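Local coordinates for chitin oligosaccahride binding protein NagB1 (Paenibacillus sp. FPU-7, PDB 7EHP) that binds short chitin oligosaccharides, as a solute-binding protein for N,N'-diacetylchitobiose and N,N',N''-triacetylchitotriose that probably hands them to a sugar importer, at residues G121-K126 with R339-A344; Q127-K130 with V136-R139; E141-V146 with A237-D242; F158-S163 with K205-L210; N169-T174 with F265-V270. All blocks are in the same frame, centred on the assembly; numbering follows the deposited sequence. Where two conformers were deposited one is given.

Interaction 1: G121-K126 with R339-A344; sequences GVFYNK and REMIQA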
# COMPACT_ATOMS: atom_id res chain seq x y z
N GLY A 121 -2.68 5.60 -7.07
CA GLY A 121 -2.77 6.38 -8.29
C GLY A 121 -2.31 7.78 -8.01
O GLY A 121 -1.53 8.00 -7.08
N VAL A 122 -2.80 8.75 -8.77
CA VAL A 122 -2.29 10.10 -8.76
C VAL A 122 -3.29 10.98 -8.03
O VAL A 122 -4.42 11.18 -8.51
CB VAL A 122 -2.02 10.62 -10.18
CG1 VAL A 122 -1.36 11.99 -10.13
CG2 VAL A 122 -1.16 9.61 -10.94
N PHE A 123 -2.89 11.49 -6.86
CA PHE A 123 -3.57 12.62 -6.26
C PHE A 123 -3.23 13.88 -7.03
O PHE A 123 -2.09 14.06 -7.49
CB PHE A 123 -3.17 12.77 -4.80
CG PHE A 123 -3.68 11.65 -3.90
CD1 PHE A 123 -3.04 10.42 -3.87
CD2 PHE A 123 -4.79 11.84 -3.08
CE1 PHE A 123 -3.49 9.40 -3.07
CE2 PHE A 123 -5.24 10.81 -2.26
CZ PHE A 123 -4.58 9.59 -2.26
N TYR A 124 -4.19 14.80 -7.18
CA TYR A 124 -3.83 16.03 -7.85
C TYR A 124 -4.57 17.21 -7.24
O TYR A 124 -5.57 17.06 -6.53
CB TYR A 124 -4.09 15.94 -9.37
CG TYR A 124 -5.54 16.02 -9.78
CD1 TYR A 124 -6.44 14.96 -9.51
CD2 TYR A 124 -6.01 17.13 -10.48
CE1 TYR A 124 -7.76 15.04 -9.90
CE2 TYR A 124 -7.33 17.22 -10.88
CZ TYR A 124 -8.20 16.18 -10.59
OH TYR A 124 -9.50 16.29 -11.01
N ASN A 125 -4.03 18.40 -7.50
CA ASN A 125 -4.59 19.64 -6.99
C ASN A 125 -5.42 20.28 -8.10
O ASN A 125 -4.88 20.78 -9.09
CB ASN A 125 -3.47 20.56 -6.50
CG ASN A 125 -3.99 21.86 -5.92
OD1 ASN A 125 -5.02 22.37 -6.33
ND2 ASN A 125 -3.26 22.41 -4.93
N LYS A 126 -6.75 20.28 -7.92
CA LYS A 126 -7.66 20.83 -8.92
C LYS A 126 -7.42 22.31 -9.15
O LYS A 126 -7.64 22.81 -10.27
CB LYS A 126 -9.11 20.59 -8.47
CG LYS A 126 -9.63 19.15 -8.59
CD LYS A 126 -10.87 18.98 -7.69
CE LYS A 126 -11.85 17.98 -8.25
NZ LYS A 126 -11.20 16.72 -8.65
N ARG A 339 -15.02 9.61 -3.67
CA ARG A 339 -15.79 9.17 -4.83
C ARG A 339 -14.85 8.89 -5.99
O ARG A 339 -14.95 7.85 -6.66
CB ARG A 339 -16.81 10.21 -5.31
CG ARG A 339 -18.21 10.37 -4.67
CD ARG A 339 -19.13 9.20 -5.09
NE ARG A 339 -20.57 9.49 -5.16
CZ ARG A 339 -21.41 9.44 -4.14
NH1 ARG A 339 -22.71 9.71 -4.30
NH2 ARG A 339 -20.93 9.26 -2.92
N GLU A 340 -13.93 9.82 -6.23
CA GLU A 340 -13.01 9.71 -7.36
C GLU A 340 -12.14 8.46 -7.24
O GLU A 340 -11.81 7.85 -8.26
CB GLU A 340 -12.16 10.98 -7.46
CG GLU A 340 -12.97 12.19 -7.93
CD GLU A 340 -12.15 13.47 -8.03
OE1 GLU A 340 -10.91 13.39 -8.11
OE2 GLU A 340 -12.76 14.56 -8.03
N MET A 341 -11.79 8.05 -6.02
CA MET A 341 -11.05 6.80 -5.84
C MET A 341 -11.93 5.58 -6.07
O MET A 341 -11.47 4.59 -6.66
CB MET A 341 -10.46 6.74 -4.44
CG MET A 341 -9.25 7.59 -4.25
SD MET A 341 -8.88 7.63 -2.49
CE MET A 341 -7.24 8.14 -2.62
N ILE A 342 -13.16 5.58 -5.56
CA ILE A 342 -14.08 4.46 -5.81
C ILE A 342 -14.39 4.38 -7.30
O ILE A 342 -14.41 3.29 -7.90
CB ILE A 342 -15.36 4.62 -4.97
CG1 ILE A 342 -15.06 4.35 -3.50
CG2 ILE A 342 -16.44 3.66 -5.47
CD1 ILE A 342 -14.36 3.01 -3.27
N GLN A 343 -14.64 5.53 -7.91
CA GLN A 343 -14.75 5.65 -9.36
C GLN A 343 -13.56 4.99 -10.06
O GLN A 343 -13.73 4.10 -10.90
CB GLN A 343 -14.85 7.14 -9.69
CG GLN A 343 -14.95 7.57 -11.13
CD GLN A 343 -14.93 9.10 -11.24
OE1 GLN A 343 -14.80 9.82 -10.24
NE2 GLN A 343 -15.06 9.61 -12.46
N ALA A 344 -12.34 5.40 -9.70
CA ALA A 344 -11.16 4.87 -10.37
C ALA A 344 -10.92 3.40 -10.05
O ALA A 344 -10.18 2.74 -10.79
CB ALA A 344 -9.91 5.68 -10.00
O HOH W 1 -10.89 14.26 -11.21

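Interaction 2: Q127-K130 with V136-R139; sequences QIFK and VPRR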
# COMPACT_ATOMS: atom_id res chain seq x y z
N GLN A 127 -6.98 23.05 -8.13
CA GLN A 127 -6.74 24.48 -8.31
C GLN A 127 -5.43 24.76 -9.05
O GLN A 127 -5.36 25.74 -9.81
CB GLN A 127 -6.77 25.20 -6.96
CG GLN A 127 -6.16 26.60 -6.95
CD GLN A 127 -6.95 27.63 -7.77
OE1 GLN A 127 -8.18 27.59 -7.84
NE2 GLN A 127 -6.23 28.55 -8.41
N ILE A 128 -4.40 23.92 -8.86
CA ILE A 128 -3.19 24.09 -9.66
C ILE A 128 -3.47 23.74 -11.12
O ILE A 128 -3.01 24.44 -12.04
CB ILE A 128 -2.03 23.26 -9.09
CG1 ILE A 128 -1.57 23.83 -7.75
CG2 ILE A 128 -0.83 23.30 -10.02
CD1 ILE A 128 -0.54 22.95 -7.05
N PHE A 129 -4.24 22.67 -11.37
CA PHE A 129 -4.59 22.33 -12.75
C PHE A 129 -5.37 23.46 -13.41
O PHE A 129 -5.12 23.79 -14.58
CB PHE A 129 -5.39 21.03 -12.80
CG PHE A 129 -4.54 19.79 -12.80
CD1 PHE A 129 -3.39 19.72 -12.01
CD2 PHE A 129 -4.90 18.69 -13.56
CE1 PHE A 129 -2.62 18.57 -12.00
CE2 PHE A 129 -4.13 17.54 -13.56
CZ PHE A 129 -2.99 17.48 -12.78
N LYS A 130 -6.31 24.07 -12.69
CA LYS A 130 -7.03 25.23 -13.21
C LYS A 130 -6.06 26.35 -13.57
O LYS A 130 -6.14 26.95 -14.66
CB LYS A 130 -8.05 25.72 -12.18
CG LYS A 130 -8.83 26.98 -12.57
CD LYS A 130 -9.56 27.59 -11.35
CE LYS A 130 -10.24 28.93 -11.66
NZ LYS A 130 -9.42 29.76 -12.59
N VAL A 136 -7.39 16.69 -16.67
CA VAL A 136 -6.80 15.46 -16.14
C VAL A 136 -6.12 14.71 -17.28
O VAL A 136 -6.75 14.48 -18.33
CB VAL A 136 -7.87 14.59 -15.46
CG1 VAL A 136 -7.39 13.16 -15.26
CG2 VAL A 136 -8.26 15.22 -14.13
N PRO A 137 -4.86 14.29 -17.13
CA PRO A 137 -4.15 13.64 -18.24
C PRO A 137 -4.54 12.17 -18.32
O PRO A 137 -4.44 11.43 -17.33
CB PRO A 137 -2.67 13.81 -17.87
CG PRO A 137 -2.71 13.72 -16.34
CD PRO A 137 -3.95 14.52 -15.98
N ARG A 138 -5.00 11.74 -19.49
CA ARG A 138 -5.43 10.36 -19.65
C ARG A 138 -4.42 9.49 -20.38
O ARG A 138 -4.54 8.27 -20.34
CB ARG A 138 -6.78 10.29 -20.39
CG ARG A 138 -7.96 10.22 -19.43
CD ARG A 138 -7.66 9.36 -18.17
NE ARG A 138 -8.10 7.97 -18.29
CZ ARG A 138 -7.38 6.98 -18.82
NH1 ARG A 138 -6.16 7.20 -19.26
NH2 ARG A 138 -7.89 5.75 -18.89
N ARG A 139 -3.40 10.07 -21.01
CA ARG A 139 -2.38 9.26 -21.66
C ARG A 139 -1.03 9.91 -21.40
O ARG A 139 -0.96 11.02 -20.87
CB ARG A 139 -2.67 9.11 -23.15
CG ARG A 139 -3.89 8.27 -23.45
CD ARG A 139 -3.89 7.77 -24.88
NE ARG A 139 -3.86 8.89 -25.82
CZ ARG A 139 -3.36 8.83 -27.04
NH1 ARG A 139 -2.84 7.71 -27.52
NH2 ARG A 139 -3.37 9.91 -27.80

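Interaction 3: E141-V146 with A237-D242; sequences EDLMDV and AAMMFD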
# COMPACT_ATOMS: atom_id res chain seq x y z
N GLU A 141 1.33 11.34 -23.24
CA GLU A 141 1.68 12.63 -23.81
C GLU A 141 0.92 13.77 -23.13
O GLU A 141 1.44 14.89 -23.05
CB GLU A 141 1.45 12.63 -25.32
CG GLU A 141 2.48 11.81 -26.09
CD GLU A 141 3.93 12.21 -25.80
OE1 GLU A 141 4.23 13.43 -25.83
OE2 GLU A 141 4.77 11.31 -25.54
N ASP A 142 -0.29 13.50 -22.63
CA ASP A 142 -0.97 14.49 -21.79
C ASP A 142 -0.18 14.73 -20.51
O ASP A 142 0.02 15.88 -20.10
CB ASP A 142 -2.39 14.02 -21.42
CG ASP A 142 -3.22 13.60 -22.62
OD1 ASP A 142 -3.32 14.38 -23.59
OD2 ASP A 142 -3.83 12.49 -22.57
N LEU A 143 0.28 13.66 -19.86
CA LEU A 143 1.02 13.79 -18.61
C LEU A 143 2.25 14.66 -18.78
O LEU A 143 2.54 15.53 -17.94
CB LEU A 143 1.41 12.41 -18.09
CG LEU A 143 2.09 12.29 -16.72
CD1 LEU A 143 1.36 13.10 -15.65
CD2 LEU A 143 2.19 10.82 -16.31
N MET A 144 2.99 14.45 -19.87
CA MET A 144 4.19 15.23 -20.14
C MET A 144 3.87 16.72 -20.24
O MET A 144 4.60 17.56 -19.70
CB MET A 144 4.82 14.73 -21.45
CG MET A 144 5.41 13.31 -21.40
SD MET A 144 6.35 12.88 -19.93
CE MET A 144 7.83 13.71 -20.34
N ASP A 145 2.77 17.05 -20.91
CA ASP A 145 2.33 18.45 -21.02
C ASP A 145 1.99 19.03 -19.65
O ASP A 145 2.42 20.14 -19.30
CB ASP A 145 1.13 18.51 -21.97
CG ASP A 145 0.60 19.90 -22.16
OD1 ASP A 145 1.36 20.77 -22.65
OD2 ASP A 145 -0.58 20.12 -21.81
N VAL A 146 1.22 18.29 -18.85
CA VAL A 146 0.84 18.74 -17.51
C VAL A 146 2.09 18.98 -16.67
O VAL A 146 2.24 20.03 -16.04
CB VAL A 146 -0.09 17.70 -16.85
CG1 VAL A 146 -0.22 17.96 -15.34
CG2 VAL A 146 -1.44 17.72 -17.52
N ALA A 237 3.17 20.94 -4.96
CA ALA A 237 3.25 19.97 -6.04
C ALA A 237 1.89 19.82 -6.68
O ALA A 237 0.87 19.83 -5.97
CB ALA A 237 3.74 18.61 -5.54
N ALA A 238 1.87 19.67 -8.00
CA ALA A 238 0.61 19.51 -8.72
C ALA A 238 0.01 18.12 -8.52
O ALA A 238 -1.21 17.96 -8.56
CB ALA A 238 0.82 19.79 -10.21
N MET A 239 0.86 17.12 -8.33
CA MET A 239 0.42 15.73 -8.28
C MET A 239 1.27 15.00 -7.25
O MET A 239 2.34 15.48 -6.83
CB MET A 239 0.55 15.04 -9.65
CG MET A 239 -0.19 15.72 -10.79
SD MET A 239 0.11 14.88 -12.37
CE MET A 239 1.70 15.64 -12.76
N MET A 240 0.80 13.81 -6.88
CA MET A 240 1.51 12.91 -5.98
C MET A 240 0.98 11.51 -6.23
O MET A 240 -0.21 11.28 -6.03
CB MET A 240 1.28 13.28 -4.52
CG MET A 240 1.87 12.28 -3.54
SD MET A 240 1.67 12.85 -1.85
CE MET A 240 -0.04 12.37 -1.54
N PHE A 241 1.85 10.58 -6.64
CA PHE A 241 1.44 9.18 -6.74
C PHE A 241 1.52 8.56 -5.35
O PHE A 241 2.57 8.60 -4.70
CB PHE A 241 2.33 8.42 -7.73
CG PHE A 241 1.82 7.05 -8.09
CD1 PHE A 241 1.97 5.99 -7.21
CD2 PHE A 241 1.21 6.81 -9.31
CE1 PHE A 241 1.49 4.72 -7.53
CE2 PHE A 241 0.73 5.53 -9.65
CZ PHE A 241 0.87 4.49 -8.75
N ASP A 242 0.42 7.96 -4.90
CA ASP A 242 0.35 7.44 -3.53
C ASP A 242 -0.82 6.47 -3.42
O ASP A 242 -1.63 6.32 -4.35
CB ASP A 242 0.20 8.59 -2.52
CG ASP A 242 0.86 8.28 -1.19
OD1 ASP A 242 1.06 7.08 -0.89
OD2 ASP A 242 1.18 9.24 -0.44

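Interaction 4: F158-S163 with K205-L210; sequences FAFASS and KRYDTL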
# COMPACT_ATOMS: atom_id res chain seq x y z
N PHE A 158 5.45 15.97 -9.58
CA PHE A 158 5.09 14.85 -8.71
C PHE A 158 5.82 15.04 -7.38
O PHE A 158 7.04 14.86 -7.33
CB PHE A 158 5.48 13.49 -9.31
CG PHE A 158 4.55 13.00 -10.39
CD1 PHE A 158 3.35 12.41 -10.06
CD2 PHE A 158 4.93 13.06 -11.73
CE1 PHE A 158 2.49 11.94 -11.06
CE2 PHE A 158 4.10 12.57 -12.73
CZ PHE A 158 2.88 12.02 -12.40
N ALA A 159 5.08 15.38 -6.33
CA ALA A 159 5.63 15.28 -4.98
C ALA A 159 6.14 13.86 -4.76
O ALA A 159 5.45 12.89 -5.10
CB ALA A 159 4.56 15.63 -3.93
N PHE A 160 7.34 13.73 -4.20
CA PHE A 160 8.04 12.45 -4.24
C PHE A 160 9.15 12.41 -3.20
O PHE A 160 9.98 13.32 -3.13
CB PHE A 160 8.58 12.20 -5.68
CG PHE A 160 9.32 10.90 -5.85
CD1 PHE A 160 8.68 9.69 -5.66
CD2 PHE A 160 10.65 10.89 -6.24
CE1 PHE A 160 9.35 8.48 -5.83
CE2 PHE A 160 11.33 9.69 -6.41
CZ PHE A 160 10.68 8.48 -6.20
N ALA A 161 9.16 11.37 -2.38
CA ALA A 161 10.19 11.21 -1.36
C ALA A 161 10.64 9.76 -1.38
O ALA A 161 9.79 8.87 -1.35
CB ALA A 161 9.64 11.61 0.01
N SER A 162 11.95 9.52 -1.43
CA SER A 162 12.46 8.16 -1.65
C SER A 162 13.51 7.70 -0.63
O SER A 162 14.16 6.68 -0.86
CB SER A 162 13.04 8.03 -3.06
OG SER A 162 14.13 8.93 -3.21
N SER A 163 13.67 8.39 0.50
CA SER A 163 14.50 7.85 1.57
C SER A 163 13.96 6.49 2.05
O SER A 163 14.74 5.57 2.34
CB SER A 163 14.58 8.85 2.72
OG SER A 163 15.50 8.40 3.69
N LYS A 205 12.23 2.74 -18.11
CA LYS A 205 12.79 3.89 -18.84
C LYS A 205 11.85 5.08 -18.79
O LYS A 205 12.31 6.24 -18.79
CB LYS A 205 13.10 3.50 -20.29
CG LYS A 205 14.30 2.56 -20.43
CD LYS A 205 14.67 2.30 -21.89
CE LYS A 205 13.81 1.19 -22.47
NZ LYS A 205 14.55 0.42 -23.49
N ARG A 206 10.55 4.82 -18.70
CA ARG A 206 9.58 5.91 -18.56
C ARG A 206 9.72 6.57 -17.21
O ARG A 206 9.60 7.79 -17.09
CB ARG A 206 8.16 5.39 -18.74
CG ARG A 206 7.79 5.17 -20.19
CD ARG A 206 6.46 4.46 -20.31
NE ARG A 206 6.20 4.07 -21.70
CZ ARG A 206 5.78 4.90 -22.64
NH1 ARG A 206 5.58 6.19 -22.35
NH2 ARG A 206 5.57 4.45 -23.87
N TYR A 207 9.91 5.76 -16.18
CA TYR A 207 10.17 6.27 -14.84
C TYR A 207 11.44 7.11 -14.83
O TYR A 207 11.46 8.22 -14.27
CB TYR A 207 10.29 5.07 -13.90
CG TYR A 207 10.43 5.37 -12.42
CD1 TYR A 207 11.65 5.78 -11.87
CD2 TYR A 207 9.36 5.16 -11.55
CE1 TYR A 207 11.78 6.01 -10.48
CE2 TYR A 207 9.47 5.38 -10.18
CZ TYR A 207 10.67 5.80 -9.65
OH TYR A 207 10.74 6.00 -8.28
N ASP A 208 12.51 6.59 -15.45
CA ASP A 208 13.77 7.32 -15.54
C ASP A 208 13.60 8.64 -16.29
O ASP A 208 14.24 9.65 -15.96
CB ASP A 208 14.83 6.45 -16.23
CG ASP A 208 16.26 6.86 -15.89
OD1 ASP A 208 16.50 7.47 -14.83
OD2 ASP A 208 17.16 6.56 -16.70
N THR A 209 12.73 8.67 -17.31
CA THR A 209 12.44 9.92 -18.01
C THR A 209 11.87 10.95 -17.03
O THR A 209 12.24 12.13 -17.06
CB THR A 209 11.48 9.67 -19.19
OG1 THR A 209 12.17 9.03 -20.27
CG2 THR A 209 10.87 10.97 -19.70
N LEU A 210 10.98 10.52 -16.14
CA LEU A 210 10.46 11.42 -15.12
C LEU A 210 11.58 11.94 -14.23
O LEU A 210 11.59 13.11 -13.84
CB LEU A 210 9.41 10.69 -14.28
CG LEU A 210 8.12 10.27 -14.99
CD1 LEU A 210 7.14 9.70 -13.96
CD2 LEU A 210 7.48 11.43 -15.73

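Interaction 5: N169-T174 with F265-V270; sequences NMMLNT and FSFPDV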
# COMPACT_ATOMS: atom_id res chain seq x y z
N ASN A 169 8.89 2.52 -5.34
CA ASN A 169 8.36 1.40 -6.11
C ASN A 169 6.87 1.53 -6.41
O ASN A 169 6.36 0.75 -7.22
CB ASN A 169 8.64 0.09 -5.36
CG ASN A 169 10.09 -0.27 -5.42
OD1 ASN A 169 10.83 0.28 -6.24
ND2 ASN A 169 10.53 -1.17 -4.56
N MET A 170 6.18 2.51 -5.82
CA MET A 170 4.74 2.63 -6.01
C MET A 170 4.47 3.00 -7.47
O MET A 170 3.93 2.20 -8.25
CB MET A 170 4.16 3.66 -5.04
CG MET A 170 3.72 3.00 -3.72
SD MET A 170 2.76 4.07 -2.62
CE MET A 170 3.85 5.46 -2.30
N MET A 171 4.89 4.20 -7.89
CA MET A 171 4.67 4.58 -9.28
C MET A 171 5.39 3.64 -10.24
O MET A 171 4.90 3.39 -11.35
CB MET A 171 5.11 6.02 -9.53
CG MET A 171 4.72 6.49 -10.92
SD MET A 171 5.55 7.96 -11.52
CE MET A 171 4.84 9.23 -10.47
N LEU A 172 6.53 3.09 -9.82
CA LEU A 172 7.24 2.15 -10.67
C LEU A 172 6.39 0.93 -10.96
O LEU A 172 6.41 0.40 -12.07
CB LEU A 172 8.58 1.76 -10.02
CG LEU A 172 9.53 0.77 -10.70
CD1 LEU A 172 10.13 1.37 -12.00
CD2 LEU A 172 10.62 0.34 -9.74
N ASN A 173 5.61 0.49 -9.97
CA ASN A 173 4.91 -0.78 -10.04
C ASN A 173 4.08 -0.69 -11.29
O ASN A 173 4.03 -1.55 -12.16
CB ASN A 173 3.71 -1.00 -9.05
CG ASN A 173 3.51 -2.46 -8.82
OD1 ASN A 173 4.55 -3.07 -8.75
ND2 ASN A 173 2.30 -3.06 -9.32
N THR A 174 3.32 0.41 -11.20
CA THR A 174 2.27 0.75 -12.19
C THR A 174 2.87 1.08 -13.55
O THR A 174 2.27 0.77 -14.58
CB THR A 174 1.44 1.95 -11.71
OG1 THR A 174 0.61 1.63 -10.60
CG2 THR A 174 0.59 2.55 -12.85
N PHE A 265 -6.83 10.57 -9.87
CA PHE A 265 -7.12 9.86 -11.11
C PHE A 265 -6.17 8.69 -11.28
O PHE A 265 -5.05 8.68 -10.77
CB PHE A 265 -7.06 10.80 -12.34
CG PHE A 265 -5.77 11.55 -12.50
CD1 PHE A 265 -4.69 10.97 -13.15
CD2 PHE A 265 -5.63 12.84 -12.02
CE1 PHE A 265 -3.49 11.66 -13.31
CE2 PHE A 265 -4.44 13.54 -12.17
CZ PHE A 265 -3.37 12.95 -12.82
N SER A 266 -6.63 7.68 -12.03
CA SER A 266 -5.77 6.57 -12.39
C SER A 266 -4.63 7.06 -13.28
O SER A 266 -4.78 8.03 -14.04
CB SER A 266 -6.58 5.49 -13.10
OG SER A 266 -5.75 4.43 -13.54
N PHE A 267 -3.48 6.39 -13.17
CA PHE A 267 -2.29 6.82 -13.90
C PHE A 267 -2.55 6.80 -15.40
O PHE A 267 -3.17 5.86 -15.90
CB PHE A 267 -1.11 5.92 -13.57
CG PHE A 267 0.19 6.45 -14.03
CD1 PHE A 267 0.88 7.39 -13.28
CD2 PHE A 267 0.71 6.06 -15.27
CE1 PHE A 267 2.10 7.91 -13.73
CE2 PHE A 267 1.91 6.56 -15.73
CZ PHE A 267 2.61 7.50 -14.98
N PRO A 268 -2.08 7.80 -16.15
CA PRO A 268 -2.31 7.81 -17.60
C PRO A 268 -1.93 6.51 -18.29
O PRO A 268 -1.01 5.79 -17.87
CB PRO A 268 -1.43 8.97 -18.08
CG PRO A 268 -1.41 9.91 -16.91
CD PRO A 268 -1.36 9.01 -15.70
N ASP A 269 -2.66 6.20 -19.36
CA ASP A 269 -2.29 5.07 -20.21
C ASP A 269 -1.05 5.41 -21.02
O ASP A 269 -0.73 6.58 -21.23
CB ASP A 269 -3.45 4.72 -21.13
CG ASP A 269 -4.55 3.96 -20.41
OD1 ASP A 269 -4.28 3.47 -19.29
OD2 ASP A 269 -5.66 3.86 -20.97
N VAL A 270 -0.33 4.37 -21.46
CA VAL A 270 0.91 4.55 -22.21
C VAL A 270 0.94 3.76 -23.52
O VAL A 270 1.94 3.80 -24.23
CB VAL A 270 2.15 4.19 -21.36
CG1 VAL A 270 2.11 4.89 -20.00
CG2 VAL A 270 2.27 2.69 -21.22

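Interaction 1: G121-K126 with R339-A344
Phe123 turns the far end of its ring to Met341, whose extended chain brings the CE methyl up to it; the modelled approach is doubtfully close, and beyond the packing of an aromatic ring against a methyl nothing follows from it. Tyr124 runs across Glu340 at about a right angle, CE1 lying 4.0 Å from Glu340 OE1, with the ring and carboxylate planes 30° apart. A water beside Tyr124 OH donates a weak bond of 3.2 Å to Glu340 OE1, which also accepts a hydrogen bond from the backbone N of Phe264. An inner sheet strand meets a helix flank through its side chains: strand 109-125, hydrogen-bonded to strands 237-243 and 262-265, faces helix 336-344. Where the strand gives way to helix 126-132, Asn125 holds the N-cap position. Lys126 comes from the opposite direction to Glu340, its chain bent at its last two torsions, and NZ forms a salt bridge of 2.7 Å to Glu340 OE2 on the syn lone pair. The same NZ donates to Tyr124 OH at 2.9 Å, which ties the ammonium to both partners. A methionine in place of Lys126 would probably leave the Glu340 carboxylate without its countercharge and Tyr124 OH without this donor.

Interaction 2: Q127-K130 with V136-R139
The Phe129 ring meets the 136-139 segment at its edge and near its own plane: CE2 is 3.9 Å from Pro137 CD and 4.3 Å from Val136 CA. The faces are taken by residues beyond the two segments: Tyr124 CD2 sits nearly above the ring centre on one face, while on the other Val146 CG1 lies off toward the rim, so an aromatic ring and a branched aliphatic side chain flank the flat group while the loop touches its edge. The planes of the Phe129 and Tyr124 rings make about 50°, so they meet at a slant. Phe129 and Pro137 side chains cross at about a right angle, and the proline offers its CD methylene. Phe129 has CG beside its own backbone N and anti to the carbonyl carbon (chi1 -84°), which carries the ring off the helix toward the loop. Val136 takes part through its backbone: its CB points away from the helix, and the isopropyl group goes to Phe265 and Tyr124 instead. The contact is purely apolar, without a hydrogen bond between the segments, and the nearest CA pair, Phe129 and Val136, stands 8.0 Å apart, and the ring reaches across. The contact folds the loop after helix 126-132 back against that helix, just before helix 140-152 begins. Pro137 goes on to touch Asp142 and Val146 of helix 140-152 and Phe265 of strand 262-265, while Phe129 also reaches Ala238 and Met239 of strand 237-243.

Interaction 3: E141-V146 with A237-D242
Three apolar side chains make this contact: Leu143 and Val146, one turn apart on helix 140-152, and Met239, which reaches over from strand 237-243. The thioether does the touching on its side. Its CE methyl lies 3.9 Å from Leu143 CD1 and 4.0 Å from Val146 CG1, so it rests between the two branches, and SD is also 3.9 Å from Leu143 CD1. Met239 runs out straight through chi2 and then bends at its last torsion (chi3 -82°), which swings the methyl round to meet both helix residues. Leu143 and Val146 each cross the methionine obliquely; Leu143 has CG anti to the backbone N (chi1 -175°), which lets CD1 close on a partner that its CB does not point at. Polar links between the segments are absent, and the nearest CA pair, Val146 and Ala238, is 8.8 Å apart, and it is Met239 that reaches across.

Backbone bonds lie on the strand's flanks: Met239 pairs with Ala159 and Met240 with Phe123, putting strand 237-243 between strands 156-159 and 109-125. Phe158 also packs on both Leu143 and Met239. A helix laid on the sheet and leading into one of its strands, here helix 140-152 into strand 156-159, is the layered alpha/beta build of the periplasmic-binding-protein clan.

Interaction 4: F158-S163 with K205-L210
Phe160 and Tyr207 meet almost at right angles: the side chains cross, and their ring planes lie about 80° apart. The meeting is between the far ends of the two residues, with Phe160 CZ 3.2 Å from Tyr207 OH and Phe160 CE1 3.8 Å from the same oxygen. Behind these atoms the rings separate, the two CZ atoms being 4.4 Å apart, so the phenol approaches the phenyl group at a slant and no stack results. Both residues carry CG anti to the backbone N (Phe160 chi1 180°, Tyr207 chi1 -174°), which stretches each ring out from its main chain and allows them to span the gap. The hydroxyl makes no hydrogen bond to the 158-163 segment.

One turn further along the helix, Leu210 turns toward Phe158. This second meeting is looser, with Leu210 CD1 4.4 Å from Phe158 CE2 and arriving obliquely at the ring. The two pairs therefore sit side by side, one aromatic with aromatic, the other aromatic with aliphatic, and the CA atoms of Phe158 and Leu210 stay 9.0 Å apart. All four side chains are buried.

The chain turns a corner at Phe158, near the end of strand 156-159, with Ala159 still bonded by its backbone to Met239 of strand 237-243. Helix 198-213 lies alongside, and helix 165-180 packs beside the pair, its Met171 touching both Phe158 and Leu210; Tyr207 meets Ala168 and Leu175 of that helix, and helix 359-373 adds Met369 to Tyr207 and Ile373 to Phe160.

Interaction 5: N169-T174 with F265-V270
Helix 165-180 passes an extended piece of loop, in which Phe267 runs straight into Pro268, and the CA atoms of Thr174 and Phe267 stand 7.8 Å apart. Phe267 carries the whole contact for the loop: its side chain points at the helix and lies against two residues spaced by three, Met171 and Thr174. Thr174 gives its methyl, CG2, which is 3.8 Å from Phe267 CB and 4.1 Å from Phe267 CG, so it packs at the root of the ring. Met171 works further out, where Phe267 CE1 has both Met171 CG and Met171 SD as neighbours at 4.1 Å. The sulfur is 5.2 Å from the ring centroid and 59° off the normal, an oblique Met-aromatic contact. Met171 and Phe267 cross at about a right angle, and with CG of Phe267 anti to the backbone N (chi1 -168°) the ring is directed from the loop toward the helix. Pro268 lays CD over one face, 3.4 Å above the plane and toward the rim, which limits how far the ring can rock on that side.

Thr174 has its methyl on Phe267 and, like Met171, also touches Phe241. Arg178 of the same helix fixes the loop backbone, donating from NH2 to Phe267 O and from NE to Pro268 O. The arrangement is helix-on-loop packing in the interior of a solute-binding-protein domain, with the Thr174 side chain about 10 Å from a bound N-acetylglucosamine of the glycan.

How the interactions relate
Going along the chain, interaction 1 opens first at 121-126 and closes last at 339-344, so its loop holds all the others and ties the central strand 109-125 to helix 336-344. Interaction 2 closes almost at once, within the turn between helices 126-132 and 140-152. Interaction 3 then opens at 141-146, followed by interactions 4 and 5; interaction 4 closes at 205-210, inside the span of interaction 3, which ends at 237-242. Interaction 5 ends later, at 265-270, and so crosses both. Met239, Phe158 and Met171 pass packing from interaction 3 through 4 to 5, joining the sheet to helices 140-152, 165-180 and 198-213.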